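Local coordinates for Alpha/beta hydrolase fold protein (Sphaerobacter thermophilus, PDB 3R0V), which probably acts as a hydrolase of the alpha/beta-hydrolase family, its natural substrate not established, and holds D-malate in its pocket in this crystal, at residues 11-16 against 64-69; 30-35 against 94-99; 111-116 against 206-211; 119-124 against 190-195; 132-137 against 152-157. All blocks are in the same frame, centred on the assembly; numbering follows the deposited sequence.

Interaction 1: 11-16 against 64-69; sequences DGTPIA and GDTPPY
T13 and T66 bring their hydroxyls together as the two side chains slide past each other in opposite directions, with T13 OG1 and T66 OG1 2.7 Å apart. The T13 hydroxyl gives its proton to the carboxylate of D11, over 2.6 Å from OG1 to OD1. On T13 the methyl CG2 stands anti to the backbone N (OG1 itself has chi1 -54°), and this branch lies against the peptide after G64, 3.4 Å from G64 C. One residue on, the strand begins to join in: G64 N donates to P14 O over 2.9 Å, in a nearly straight bond. D11 and T66 meet tip to tip, with D11 OD2 3.6 Å from T66 CB.

Two waters widen this junction. One donates to both D11 OD2 and T66 O, and the other bridges D11 O and T66 OG1. Behind the first shell, D11 is positioned by a salt bridge from OD2 to R58, while D65 turns from the contact and its carboxylate bonds Y187. D11 OD1 also accepts from T13 N at 3.0 Å, so two donors reach this oxygen from the same face of the carboxylate plane. That bond closes an Asx turn in the loop of the N-terminal beta hairpin, strands 6-8 and 14-16, which lies at the surface against the connection leading into helix 71-84.

Interaction 2: 30-35 against 94-99; sequences GGALST and MSSGAG. With MLT (D-malate), chain F.
G31 and G97 bring their backbones to within 4.1 Å, CA to CA, in the tight part of this contact, where main chain lies directly on main chain. G31 CA is 3.3 Å from M94 O, and a CB on G31 would clash with that oxygen. Nearby, G97 CA makes a CH...O contact of 3.3 Å with G30 O, and a side chain at G97 would run into the same carbonyl. The outer end is looser: the selenomethionine M94 only brushes G30 CA with its CE, and it was modelled in two conformers.

The G93-S95-G97 pattern, with S95 at a positive phi of 54° between strand 89-94 and helix 96-106, fits a nucleophile elbow, and the loop after strand 25-29 probably supplies the other half of an oxyanion hole. The D-malate carboxylate lies where such a hole would be expected. Its atom O1 accepts from A32 N over 2.9 Å and from S96 N over 2.9 Å, both bonds almost straight at 166° and 167°. S95 CB sits 3.0 Å from O1, over one face of the carboxylate, while S96 OG is hydrogen-bonded to D188.

Past A32 the 30-35 loop turns away from the elbow. A type II turn from G31 to S34 is fastened by S34 OG, which donates to G31 O over 2.7 Å beside the bond from S34 N. R60 adds a further donor to G31 O, and L33 packs on F154 and M155 of helix 147-158.

Interaction 3: 111-116 against 206-211; sequences ITRLAV and SIPTLV
I207, just before strand 209-211, packs on L114 of the parallel strand 114-116; the axes of the two strands are 4.6 Å apart. CG1 of I207 lies between its backbone N and carbonyl carbon (chi1 53°), and CD1 beyond it reaches 3.8 Å from L114 CB. The same methyl packs 3.8 Å from I111 CG2, the two isoleucines crossing obliquely where the chain turns its corner before the strand. Farther along, V116 and V211 stand side by side on the face of L114, with their CG2 methyls 4.0 Å apart. On the other face A115 and L210 are paired, CB to CB at 4.1 Å.

Three backbone bonds hold the register that pairs these side chains: L114 N to P208 O, L210 N to L114 O at 2.8 Å, and V116 N to L210 O at 2.8 Å. Both strands belong to the largely parallel central sheet of the alpha/beta-hydrolase fold, in which helix 96-106 packs on L114 and V116, and helix 249-260 on A115 and L210. The long helical excursion of the chain leaves after the first strand and returns at the second.

T209 points to the L114 face, and its OG1 donates to I207 O over 3.0 Å from above the carbonyl plane, while its CG2 touches L114 O. An alanine here would probably leave I207 O without this side-chain donor and open a gap beside L114 O. At the exposed end, P208 CG lies over one face of the R113 guanidinium, a loose contact made by one of two modelled conformers.

Interaction 4: 119-124 against 190-195; sequences PPYAVD and AVMGDN
The two backbones are joined by A122 N donating to N195 O over 2.8 Å, where a type II' turn from M192 to N195 has just left helix 185-192 and, across from it, P120 sits at the centre of an inverse gamma turn.

The side chain of the selenomethionine M192 is folded back on itself, with chi2 and chi3 (-53°) both bent, and its CE is brought over the ring of Y121. CE stands 3.5 Å from the ring centroid and only 7° off the normal, nearly equidistant from the ring carbons. SE itself lies obliquely to the ring, 4.6 Å from the centroid. The same methyl group also touches P120, whose CG is 3.8 Å from CE, the two side chains crossing at about a right angle. N195 O, the same oxygen that accepts from A122 N, takes a different approach, lying in the plane of the Y121 ring at its edge, 3.4 Å from CD1. A122 CB also meets N195 CB.

Two waters bridge the polar remainder. One donates to P120 O and to N195 OD1 at 2.7 Å, with R127 also bonding P120 O. The other links Y121 OH with V191 O. P120 also touches D-malate and M192 touches S96, so the Met-aromatic contact backs P120, which lines the ligand pocket where the loop after strand 111-117 meets the end of helix 185-192.

Interaction 5: 132-137 against 152-157; sequences PDYQTR and TYFMTE. With MLT (D-malate), chain F.
Helices 134-143 and 147-158 form a helical hairpin in the region inserted between strands 111-117 and 209-213, and Y134 and R137 of the first meet Y153 and F154 of the second. The Y134 and Y153 rings are nearly parallel, 14° between planes, but slid apart, with centroids 5.2 Å distant and little overlap. Their closest approach is Y134 CD1 to Y153 CE2, 3.4 Å, as the two side chains slide past each other in opposite directions. R137 CG, placed anti to its backbone N (chi1 173°), sits over one face of the Y153 ring, 3.7 Å from the centroid, in a CH-pi contact. The opposite face is covered by E157 CB of its own helix. A water bonds Y153 OH at 2.8 Å and donates to D133 OD1. An alanine at Y153 would probably leave that side of the Y134 ring and the R137 CG methylene without their partner, and the bridging water without its tyrosine hydroxyl.

A helical insert after strand 111-117, the canonical sixth strand of the family, is consistent with the cap of an alpha/beta hydrolase, and here it reaches the ligand pocket through F154. Y134 OH comes to the edge of the F154 ring, in its plane, 3.4 Å from CD1. On another part of the same rim F154 CZ lies 3.4 Å from C2 of D-malate. Y134 is turned edge-to-face with H189 of helix 185-192, and F154 also packs on A32.

Interactions 2, 3 and 4 lie in the buried interior, interaction 5 is partly buried, and interaction 1 sits at the surface, about 17 Å from interaction 2 between centres. Interaction 3 is regular sheet pairing with mostly apolar residues on its faces; interaction 2 is close glycine backbone packing at the ligand; interaction 1 combines one backbone bond with polar side chains and water. Interactions 2 and 5 both touch D-malate and meet at A32 and F154, the one through backbone donors, the other through an aromatic rim. Interaction 4 adjoins interaction 2 at S95 and P120, while V116 packs A98 to connect interactions 2 and 3. Interactions 4 and 5 are nested within the loop closed by interaction 3.

Interaction 1: 11-16 against 64-69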
# COMPACT_ATOMS: atom_id res chain seq x y z
N ASP A 11 20.15 4.31 -3.40
CA ASP A 11 20.70 4.07 -4.74
C ASP A 11 20.73 5.31 -5.62
O ASP A 11 21.06 5.22 -6.81
CB ASP A 11 19.97 2.92 -5.44
CG ASP A 11 18.56 3.28 -5.91
OD1 ASP A 11 18.08 4.42 -5.68
OD2 ASP A 11 17.91 2.39 -6.49
N GLY A 12 20.41 6.46 -5.05
CA GLY A 12 20.46 7.70 -5.80
C GLY A 12 19.14 8.15 -6.42
O GLY A 12 19.04 9.28 -6.88
N THR A 13 18.12 7.29 -6.41
CA THR A 13 16.83 7.62 -7.02
C THR A 13 16.16 8.79 -6.30
O THR A 13 15.98 8.76 -5.09
CB THR A 13 15.87 6.44 -6.94
OG1 THR A 13 16.50 5.30 -7.52
CG2 THR A 13 14.59 6.73 -7.72
N PRO A 14 15.77 9.83 -7.05
CA PRO A 14 15.02 10.92 -6.41
C PRO A 14 13.59 10.47 -6.11
O PRO A 14 12.88 10.01 -7.02
CB PRO A 14 15.02 12.02 -7.46
CG PRO A 14 15.20 11.31 -8.76
CD PRO A 14 16.07 10.12 -8.47
N ILE A 15 13.18 10.60 -4.85
CA ILE A 15 11.83 10.25 -4.41
C ILE A 15 11.08 11.53 -4.07
O ILE A 15 11.47 12.27 -3.17
CB ILE A 15 11.86 9.31 -3.18
CG1 ILE A 15 12.72 8.08 -3.49
CG2 ILE A 15 10.43 8.91 -2.76
CD1 ILE A 15 12.16 7.16 -4.58
N ALA A 16 10.00 11.78 -4.81
CA ALA A 16 9.21 13.00 -4.67
C ALA A 16 8.19 12.88 -3.54
O ALA A 16 7.57 11.83 -3.36
CB ALA A 16 8.51 13.35 -5.99
N GLY A 64 11.86 9.31 -9.64
CA GLY A 64 12.65 8.62 -10.64
C GLY A 64 12.60 7.12 -10.43
O GLY A 64 11.79 6.61 -9.64
N ASP A 65 13.48 6.41 -11.12
CA ASP A 65 13.58 4.97 -10.95
C ASP A 65 14.99 4.56 -11.35
O ASP A 65 15.57 5.13 -12.29
CB ASP A 65 12.53 4.25 -11.81
CG ASP A 65 12.21 2.85 -11.32
OD1 ASP A 65 12.92 2.32 -10.44
OD2 ASP A 65 11.24 2.26 -11.85
N THR A 66 15.56 3.60 -10.63
CA THR A 66 16.90 3.11 -10.95
C THR A 66 16.87 1.58 -11.02
O THR A 66 16.79 0.91 -10.00
CB THR A 66 17.93 3.60 -9.91
OG1 THR A 66 17.90 5.04 -9.83
CG2 THR A 66 19.33 3.15 -10.29
N PRO A 67 16.93 1.01 -12.23
CA PRO A 67 16.95 -0.45 -12.32
C PRO A 67 18.29 -1.01 -11.80
O PRO A 67 19.28 -0.29 -11.76
CB PRO A 67 16.79 -0.72 -13.83
CG PRO A 67 16.34 0.58 -14.43
CD PRO A 67 16.90 1.66 -13.55
N PRO A 68 18.30 -2.29 -11.40
CA PRO A 68 17.15 -3.20 -11.46
C PRO A 68 16.24 -3.06 -10.24
O PRO A 68 16.69 -2.68 -9.15
CB PRO A 68 17.81 -4.57 -11.43
CG PRO A 68 19.06 -4.35 -10.61
CD PRO A 68 19.53 -2.97 -10.95
N TYR A 69 14.96 -3.36 -10.43
CA TYR A 69 14.05 -3.32 -9.31
C TYR A 69 14.45 -4.35 -8.26
O TYR A 69 14.89 -5.45 -8.59
CB TYR A 69 12.60 -3.58 -9.76
CG TYR A 69 11.68 -3.52 -8.56
CD1 TYR A 69 11.23 -2.30 -8.08
CD2 TYR A 69 11.33 -4.67 -7.89
CE1 TYR A 69 10.43 -2.24 -6.95
CE2 TYR A 69 10.54 -4.63 -6.77
CZ TYR A 69 10.09 -3.42 -6.31
OH TYR A 69 9.31 -3.40 -5.19
O HOH W 1 18.71 0.38 -8.06
O HOH W 2 20.23 6.39 -9.17

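Interaction 2: 30-35 against 94-99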
# COMPACT_ATOMS: atom_id res chain seq x y z
N GLY A 30 1.39 4.27 -0.36
CA GLY A 30 0.34 3.84 -1.26
C GLY A 30 0.55 2.44 -1.83
O GLY A 30 1.65 1.91 -1.78
N GLY A 31 -0.52 1.87 -2.36
CA GLY A 31 -0.48 0.53 -2.92
C GLY A 31 -0.31 0.49 -4.43
O GLY A 31 0.19 1.43 -5.04
N ALA A 32 -0.75 -0.61 -5.03
CA ALA A 32 -0.58 -0.78 -6.47
C ALA A 32 -1.29 0.35 -7.21
O ALA A 32 -2.39 0.76 -6.85
CB ALA A 32 -1.13 -2.15 -6.90
N LEU A 33 -0.61 0.86 -8.23
CA LEU A 33 -1.15 1.89 -9.12
C LEU A 33 -1.40 3.23 -8.45
O LEU A 33 -2.03 4.11 -9.03
CB LEU A 33 -2.43 1.41 -9.81
CG LEU A 33 -2.24 0.09 -10.55
CD1 LEU A 33 -3.59 -0.45 -11.00
CD2 LEU A 33 -1.31 0.26 -11.75
N SER A 34 -0.89 3.39 -7.23
CA SER A 34 -1.05 4.65 -6.51
C SER A 34 0.08 5.61 -6.83
O SER A 34 1.19 5.21 -7.18
CB SER A 34 -1.03 4.38 -5.01
OG SER A 34 0.30 4.09 -4.61
N THR A 35 -0.21 6.90 -6.68
CA THR A 35 0.84 7.91 -6.58
C THR A 35 0.54 8.70 -5.33
O THR A 35 -0.39 8.36 -4.59
CB THR A 35 0.85 8.86 -7.78
OG1 THR A 35 -0.35 9.65 -7.77
CG2 THR A 35 0.96 8.07 -9.09
N MSE A 94 -1.41 1.35 2.67
CA MSE A 94 -2.63 0.95 2.00
C MSE A 94 -2.38 -0.20 1.02
O MSE A 94 -1.51 -0.12 0.16
CB MSE A 94 -3.22 2.14 1.24
CG MSE A 94 -3.82 3.20 2.15
SE MSE A 94 -3.76 4.98 1.35
CE MSE A 94 -1.87 5.38 1.62
N SER A 95 -3.17 -1.27 1.17
CA SER A 95 -3.12 -2.40 0.24
C SER A 95 -1.71 -2.94 0.08
O SER A 95 -1.08 -3.28 1.09
CB SER A 95 -3.78 -2.00 -1.09
OG SER A 95 -5.07 -1.46 -0.84
N SER A 96 -1.18 -3.05 -1.12
CA SER A 96 0.17 -3.58 -1.23
C SER A 96 1.20 -2.67 -0.53
O SER A 96 2.27 -3.13 -0.15
CB SER A 96 0.56 -3.84 -2.69
OG SER A 96 0.61 -2.64 -3.42
N GLY A 97 0.85 -1.40 -0.33
CA GLY A 97 1.69 -0.50 0.45
C GLY A 97 1.75 -0.92 1.90
O GLY A 97 2.73 -0.63 2.60
N ALA A 98 0.71 -1.61 2.36
CA ALA A 98 0.72 -2.21 3.70
C ALA A 98 1.72 -3.35 3.77
O ALA A 98 2.41 -3.52 4.76
CB ALA A 98 -0.67 -2.70 4.09
N GLY A 99 1.81 -4.15 2.70
CA GLY A 99 2.82 -5.20 2.63
C GLY A 99 4.21 -4.60 2.71
O GLY A 99 5.06 -5.07 3.47
C1 MLT F . -3.26 -3.51 -3.99
O1 MLT F . -2.44 -2.58 -3.68
O2 MLT F . -3.13 -4.65 -3.56
C2 MLT F . -4.41 -3.15 -4.88
O3 MLT F . -4.52 -1.74 -4.99
C3 MLT F . -5.71 -3.75 -4.36
C4 MLT F . -6.90 -3.09 -5.02
O4 MLT F . -6.76 -2.07 -5.73
O5 MLT F . -8.04 -3.56 -4.87

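Interaction 3: 111-116 against 206-211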
# COMPACT_ATOMS: atom_id res chain seq x y z
N ILE A 111 9.93 2.94 12.36
CA ILE A 111 8.48 3.10 12.35
C ILE A 111 8.00 2.91 13.79
O ILE A 111 8.21 1.84 14.38
CB ILE A 111 7.83 2.05 11.41
CG1 ILE A 111 8.35 2.25 9.98
CG2 ILE A 111 6.31 2.17 11.43
CD1 ILE A 111 7.91 1.18 8.98
N THR A 112 7.37 3.94 14.35
CA THR A 112 7.04 3.90 15.77
C THR A 112 5.65 3.32 16.06
O THR A 112 5.45 2.70 17.10
CB THR A 112 7.21 5.27 16.41
OG1 THR A 112 6.45 6.23 15.67
CG2 THR A 112 8.67 5.69 16.40
N ARG A 113 4.70 3.53 15.14
CA ARG A 113 3.37 2.93 15.19
C ARG A 113 2.99 2.61 13.75
O ARG A 113 3.32 3.38 12.86
CB ARG A 113 2.34 3.89 15.78
CG ARG A 113 2.63 4.32 17.22
CD ARG A 113 1.52 5.21 17.77
NE ARG A 113 1.73 5.49 19.19
CZ ARG A 113 1.07 4.88 20.17
NH1 ARG A 113 0.14 3.97 19.89
NH2 ARG A 113 1.32 5.19 21.44
N LEU A 114 2.30 1.50 13.53
CA LEU A 114 1.99 1.08 12.16
C LEU A 114 0.51 0.76 12.00
O LEU A 114 -0.02 -0.04 12.77
CB LEU A 114 2.81 -0.17 11.81
CG LEU A 114 2.52 -0.81 10.45
CD1 LEU A 114 2.81 0.15 9.30
CD2 LEU A 114 3.33 -2.10 10.30
N ALA A 115 -0.13 1.37 11.00
CA ALA A 115 -1.50 1.03 10.65
C ALA A 115 -1.51 0.57 9.21
O ALA A 115 -0.84 1.15 8.35
CB ALA A 115 -2.41 2.25 10.82
N VAL A 116 -2.25 -0.51 8.95
CA VAL A 116 -2.34 -1.06 7.60
C VAL A 116 -3.79 -1.33 7.22
O VAL A 116 -4.58 -1.82 8.04
CB VAL A 116 -1.50 -2.35 7.46
CG1 VAL A 116 -0.01 -2.04 7.57
CG2 VAL A 116 -1.93 -3.40 8.49
N SER A 206 7.37 -5.58 16.95
CA SER A 206 6.98 -5.36 18.34
C SER A 206 6.20 -4.07 18.56
O SER A 206 5.65 -3.85 19.64
CB SER A 206 8.22 -5.37 19.24
OG SER A 206 9.15 -4.39 18.81
N ILE A 207 6.12 -3.21 17.55
CA ILE A 207 5.48 -1.91 17.74
C ILE A 207 3.95 -2.01 17.71
O ILE A 207 3.39 -2.96 17.15
CB ILE A 207 5.93 -0.89 16.70
CG1 ILE A 207 5.73 -1.45 15.30
CG2 ILE A 207 7.39 -0.50 16.92
CD1 ILE A 207 5.71 -0.38 14.21
N PRO A 208 3.27 -1.01 18.30
CA PRO A 208 1.81 -0.97 18.24
C PRO A 208 1.36 -0.99 16.78
O PRO A 208 1.84 -0.20 15.97
CB PRO A 208 1.46 0.38 18.89
CG PRO A 208 2.66 0.72 19.76
CD PRO A 208 3.85 0.16 19.01
N THR A 209 0.42 -1.88 16.48
CA THR A 209 -0.02 -2.08 15.11
C THR A 209 -1.55 -2.13 15.04
O THR A 209 -2.21 -2.64 15.94
CB THR A 209 0.59 -3.36 14.50
OG1 THR A 209 2.01 -3.23 14.46
CG2 THR A 209 0.10 -3.59 13.07
N LEU A 210 -2.08 -1.57 13.96
CA LEU A 210 -3.52 -1.56 13.70
C LEU A 210 -3.77 -2.14 12.31
O LEU A 210 -3.18 -1.67 11.34
CB LEU A 210 -4.03 -0.13 13.78
CG LEU A 210 -5.43 0.13 13.25
CD1 LEU A 210 -6.41 -0.66 14.08
CD2 LEU A 210 -5.75 1.61 13.31
N VAL A 211 -4.61 -3.17 12.24
CA VAL A 211 -4.93 -3.80 10.97
C VAL A 211 -6.39 -3.52 10.68
O VAL A 211 -7.25 -3.81 11.51
CB VAL A 211 -4.73 -5.31 11.04
CG1 VAL A 211 -5.00 -5.93 9.66
CG2 VAL A 211 -3.32 -5.66 11.50

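Interaction 4: 119-124 against 190-195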
# COMPACT_ATOMS: atom_id res chain seq x y z
N PRO A 119 -4.14 -5.29 3.73
CA PRO A 119 -2.97 -5.93 3.13
C PRO A 119 -3.39 -7.19 2.36
O PRO A 119 -4.02 -8.07 2.95
CB PRO A 119 -2.10 -6.29 4.34
CG PRO A 119 -3.01 -6.26 5.51
CD PRO A 119 -4.09 -5.26 5.20
N PRO A 120 -3.06 -7.27 1.06
CA PRO A 120 -3.66 -8.33 0.23
C PRO A 120 -2.92 -9.66 0.26
O PRO A 120 -2.66 -10.26 -0.79
CB PRO A 120 -3.63 -7.72 -1.19
CG PRO A 120 -2.42 -6.78 -1.15
CD PRO A 120 -2.38 -6.23 0.26
N TYR A 121 -2.56 -10.12 1.45
CA TYR A 121 -2.03 -11.47 1.60
C TYR A 121 -3.21 -12.44 1.51
O TYR A 121 -4.36 -12.03 1.56
CB TYR A 121 -1.30 -11.65 2.93
CG TYR A 121 -0.02 -10.87 3.00
CD1 TYR A 121 1.14 -11.37 2.45
CD2 TYR A 121 0.02 -9.61 3.61
CE1 TYR A 121 2.33 -10.65 2.49
CE2 TYR A 121 1.20 -8.89 3.66
CZ TYR A 121 2.34 -9.41 3.09
OH TYR A 121 3.50 -8.67 3.14
N ALA A 122 -2.90 -13.72 1.36
CA ALA A 122 -3.92 -14.75 1.28
C ALA A 122 -3.65 -15.80 2.33
O ALA A 122 -2.51 -16.25 2.48
CB ALA A 122 -3.90 -15.39 -0.11
N VAL A 123 -4.68 -16.21 3.07
CA VAL A 123 -4.50 -17.25 4.09
C VAL A 123 -5.44 -18.44 3.94
O VAL A 123 -5.39 -19.36 4.75
CB VAL A 123 -4.66 -16.69 5.51
CG1 VAL A 123 -3.61 -15.61 5.76
CG2 VAL A 123 -6.08 -16.13 5.71
N ASP A 124 -6.30 -18.42 2.93
CA ASP A 124 -7.28 -19.50 2.76
C ASP A 124 -7.81 -19.54 1.33
O ASP A 124 -7.55 -18.64 0.53
CB ASP A 124 -8.43 -19.33 3.76
CG ASP A 124 -9.36 -18.17 3.40
OD1 ASP A 124 -8.98 -17.00 3.61
OD2 ASP A 124 -10.48 -18.44 2.92
N ALA A 190 6.22 -8.21 -6.76
CA ALA A 190 7.43 -8.57 -6.03
C ALA A 190 7.31 -8.30 -4.52
O ALA A 190 7.75 -9.11 -3.70
CB ALA A 190 8.64 -7.85 -6.62
N VAL A 191 6.74 -7.16 -4.16
CA VAL A 191 6.52 -6.82 -2.75
C VAL A 191 5.69 -7.92 -2.07
O VAL A 191 6.01 -8.37 -0.97
CB VAL A 191 5.80 -5.47 -2.62
CG1 VAL A 191 5.27 -5.27 -1.19
CG2 VAL A 191 6.73 -4.34 -3.05
N MSE A 192 4.62 -8.34 -2.74
CA MSE A 192 3.68 -9.29 -2.17
C MSE A 192 4.12 -10.75 -2.24
O MSE A 192 3.51 -11.61 -1.62
CB MSE A 192 2.29 -9.10 -2.81
CG MSE A 192 1.67 -7.73 -2.50
SE MSE A 192 1.49 -7.38 -0.59
CE MSE A 192 0.53 -9.01 -0.16
N GLY A 193 5.18 -11.03 -3.00
CA GLY A 193 5.66 -12.40 -3.14
C GLY A 193 4.60 -13.24 -3.80
O GLY A 193 4.11 -12.88 -4.88
N ASP A 194 4.22 -14.36 -3.18
CA ASP A 194 3.12 -15.18 -3.69
C ASP A 194 1.87 -15.02 -2.83
O ASP A 194 0.97 -15.88 -2.82
CB ASP A 194 3.53 -16.66 -3.74
CG ASP A 194 3.89 -17.21 -2.37
OD1 ASP A 194 3.76 -16.48 -1.36
OD2 ASP A 194 4.29 -18.39 -2.31
N ASN A 195 1.83 -13.91 -2.11
CA ASN A 195 0.73 -13.54 -1.22
C ASN A 195 0.68 -14.29 0.10
O ASN A 195 -0.21 -14.06 0.90
CB ASN A 195 -0.63 -13.62 -1.91
CG ASN A 195 -0.70 -12.74 -3.13
OD1 ASN A 195 -0.15 -11.64 -3.16
ND2 ASN A 195 -1.38 -13.23 -4.15
O HOH W 3 -1.94 -9.67 -3.68
O HOH W 4 5.33 -9.81 1.45

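Interaction 5: 132-137 against 152-157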
# COMPACT_ATOMS: atom_id res chain seq x y z
N PRO A 132 -1.17 -19.32 -12.52
CA PRO A 132 0.26 -19.61 -12.42
C PRO A 132 1.11 -18.81 -13.41
O PRO A 132 2.30 -18.63 -13.17
CB PRO A 132 0.33 -21.11 -12.75
CG PRO A 132 -1.00 -21.63 -12.30
CD PRO A 132 -1.98 -20.54 -12.67
N ASP A 133 0.51 -18.34 -14.49
CA ASP A 133 1.24 -17.55 -15.49
C ASP A 133 1.08 -16.04 -15.30
O ASP A 133 1.37 -15.25 -16.20
CB ASP A 133 0.83 -17.96 -16.92
CG ASP A 133 -0.61 -17.59 -17.26
OD1 ASP A 133 -1.46 -17.52 -16.34
OD2 ASP A 133 -0.91 -17.37 -18.45
N TYR A 134 0.64 -15.64 -14.11
CA TYR A 134 0.37 -14.23 -13.85
C TYR A 134 1.53 -13.30 -14.23
O TYR A 134 1.34 -12.34 -14.97
CB TYR A 134 0.00 -14.01 -12.38
CG TYR A 134 -0.27 -12.56 -12.06
CD1 TYR A 134 -1.53 -12.01 -12.27
CD2 TYR A 134 0.74 -11.72 -11.57
CE1 TYR A 134 -1.78 -10.67 -12.01
CE2 TYR A 134 0.49 -10.38 -11.29
CZ TYR A 134 -0.77 -9.86 -11.52
OH TYR A 134 -1.03 -8.54 -11.26
N GLN A 135 2.73 -13.59 -13.76
CA GLN A 135 3.87 -12.72 -14.02
C GLN A 135 4.16 -12.63 -15.52
O GLN A 135 4.38 -11.55 -16.06
CB GLN A 135 5.11 -13.21 -13.27
CG GLN A 135 6.39 -12.44 -13.54
CD GLN A 135 7.56 -12.98 -12.73
OE1 GLN A 135 7.40 -13.85 -11.88
NE2 GLN A 135 8.76 -12.45 -12.99
N THR A 136 4.15 -13.77 -16.19
CA THR A 136 4.42 -13.84 -17.61
C THR A 136 3.37 -13.05 -18.41
O THR A 136 3.71 -12.31 -19.33
CB THR A 136 4.45 -15.31 -18.09
OG1 THR A 136 5.46 -16.01 -17.36
CG2 THR A 136 4.75 -15.39 -19.59
N ARG A 137 2.10 -13.22 -18.05
CA ARG A 137 1.04 -12.55 -18.79
C ARG A 137 1.07 -11.04 -18.58
O ARG A 137 0.92 -10.26 -19.52
CB ARG A 137 -0.33 -13.14 -18.41
CG ARG A 137 -1.52 -12.42 -19.00
CD ARG A 137 -1.51 -12.42 -20.53
NE ARG A 137 -2.75 -11.85 -21.03
CZ ARG A 137 -3.04 -11.70 -22.32
NH1 ARG A 137 -2.16 -12.09 -23.23
NH2 ARG A 137 -4.19 -11.17 -22.68
N THR A 152 -6.54 -4.11 -15.89
CA THR A 152 -7.69 -5.00 -15.82
C THR A 152 -7.29 -6.40 -15.34
O THR A 152 -7.97 -7.01 -14.52
CB THR A 152 -8.37 -5.09 -17.18
OG1 THR A 152 -8.83 -3.79 -17.55
CG2 THR A 152 -9.56 -6.05 -17.13
N TYR A 153 -6.16 -6.88 -15.86
CA TYR A 153 -5.65 -8.20 -15.51
C TYR A 153 -5.24 -8.24 -14.05
O TYR A 153 -5.59 -9.16 -13.32
CB TYR A 153 -4.49 -8.58 -16.44
CG TYR A 153 -3.96 -9.98 -16.23
CD1 TYR A 153 -4.70 -11.09 -16.59
CD2 TYR A 153 -2.69 -10.17 -15.69
CE1 TYR A 153 -4.20 -12.38 -16.40
CE2 TYR A 153 -2.18 -11.44 -15.51
CZ TYR A 153 -2.94 -12.54 -15.86
OH TYR A 153 -2.44 -13.80 -15.68
N PHE A 154 -4.48 -7.23 -13.61
CA PHE A 154 -4.13 -7.13 -12.20
C PHE A 154 -5.38 -7.16 -11.31
O PHE A 154 -5.45 -7.92 -10.34
CB PHE A 154 -3.34 -5.84 -11.93
CG PHE A 154 -3.35 -5.43 -10.47
CD1 PHE A 154 -2.61 -6.12 -9.54
CD2 PHE A 154 -4.13 -4.36 -10.05
CE1 PHE A 154 -2.63 -5.73 -8.20
CE2 PHE A 154 -4.15 -3.99 -8.72
CZ PHE A 154 -3.41 -4.67 -7.81
N MSE A 155 -6.38 -6.35 -11.64
CA MSE A 155 -7.55 -6.27 -10.79
C MSE A 155 -8.36 -7.55 -10.76
O MSE A 155 -8.79 -7.97 -9.69
CB MSE A 155 -8.42 -5.10 -11.18
CG MSE A 155 -7.70 -3.82 -10.95
SE MSE A 155 -8.85 -2.30 -11.14
CE MSE A 155 -7.54 -0.96 -10.59
N THR A 156 -8.57 -8.17 -11.91
CA THR A 156 -9.39 -9.37 -11.98
C THR A 156 -8.67 -10.64 -11.57
O THR A 156 -9.24 -11.48 -10.87
CB THR A 156 -9.96 -9.57 -13.40
OG1 THR A 156 -8.88 -9.62 -14.35
CG2 THR A 156 -10.92 -8.45 -13.77
N GLU A 157 -7.43 -10.79 -12.01
CA GLU A 157 -6.69 -12.02 -11.77
C GLU A 157 -5.68 -11.89 -10.64
O GLU A 157 -5.38 -12.86 -9.95
CB GLU A 157 -6.00 -12.51 -13.05
CG GLU A 157 -6.96 -12.79 -14.18
CD GLU A 157 -8.01 -13.82 -13.81
OE1 GLU A 157 -7.72 -14.73 -12.99
OE2 GLU A 157 -9.14 -13.71 -14.33
C1 MLT F . -3.26 -3.51 -3.99
O1 MLT F . -2.44 -2.58 -3.68
O2 MLT F . -3.13 -4.65 -3.56
C2 MLT F . -4.41 -3.15 -4.88
O3 MLT F . -4.52 -1.74 -4.99
C3 MLT F . -5.71 -3.75 -4.36
C4 MLT F . -6.90 -3.09 -5.02
O4 MLT F . -6.76 -2.07 -5.73
O5 MLT F . -8.04 -3.56 -4.87
O HOH W 5 -3.69 -15.75 -17.21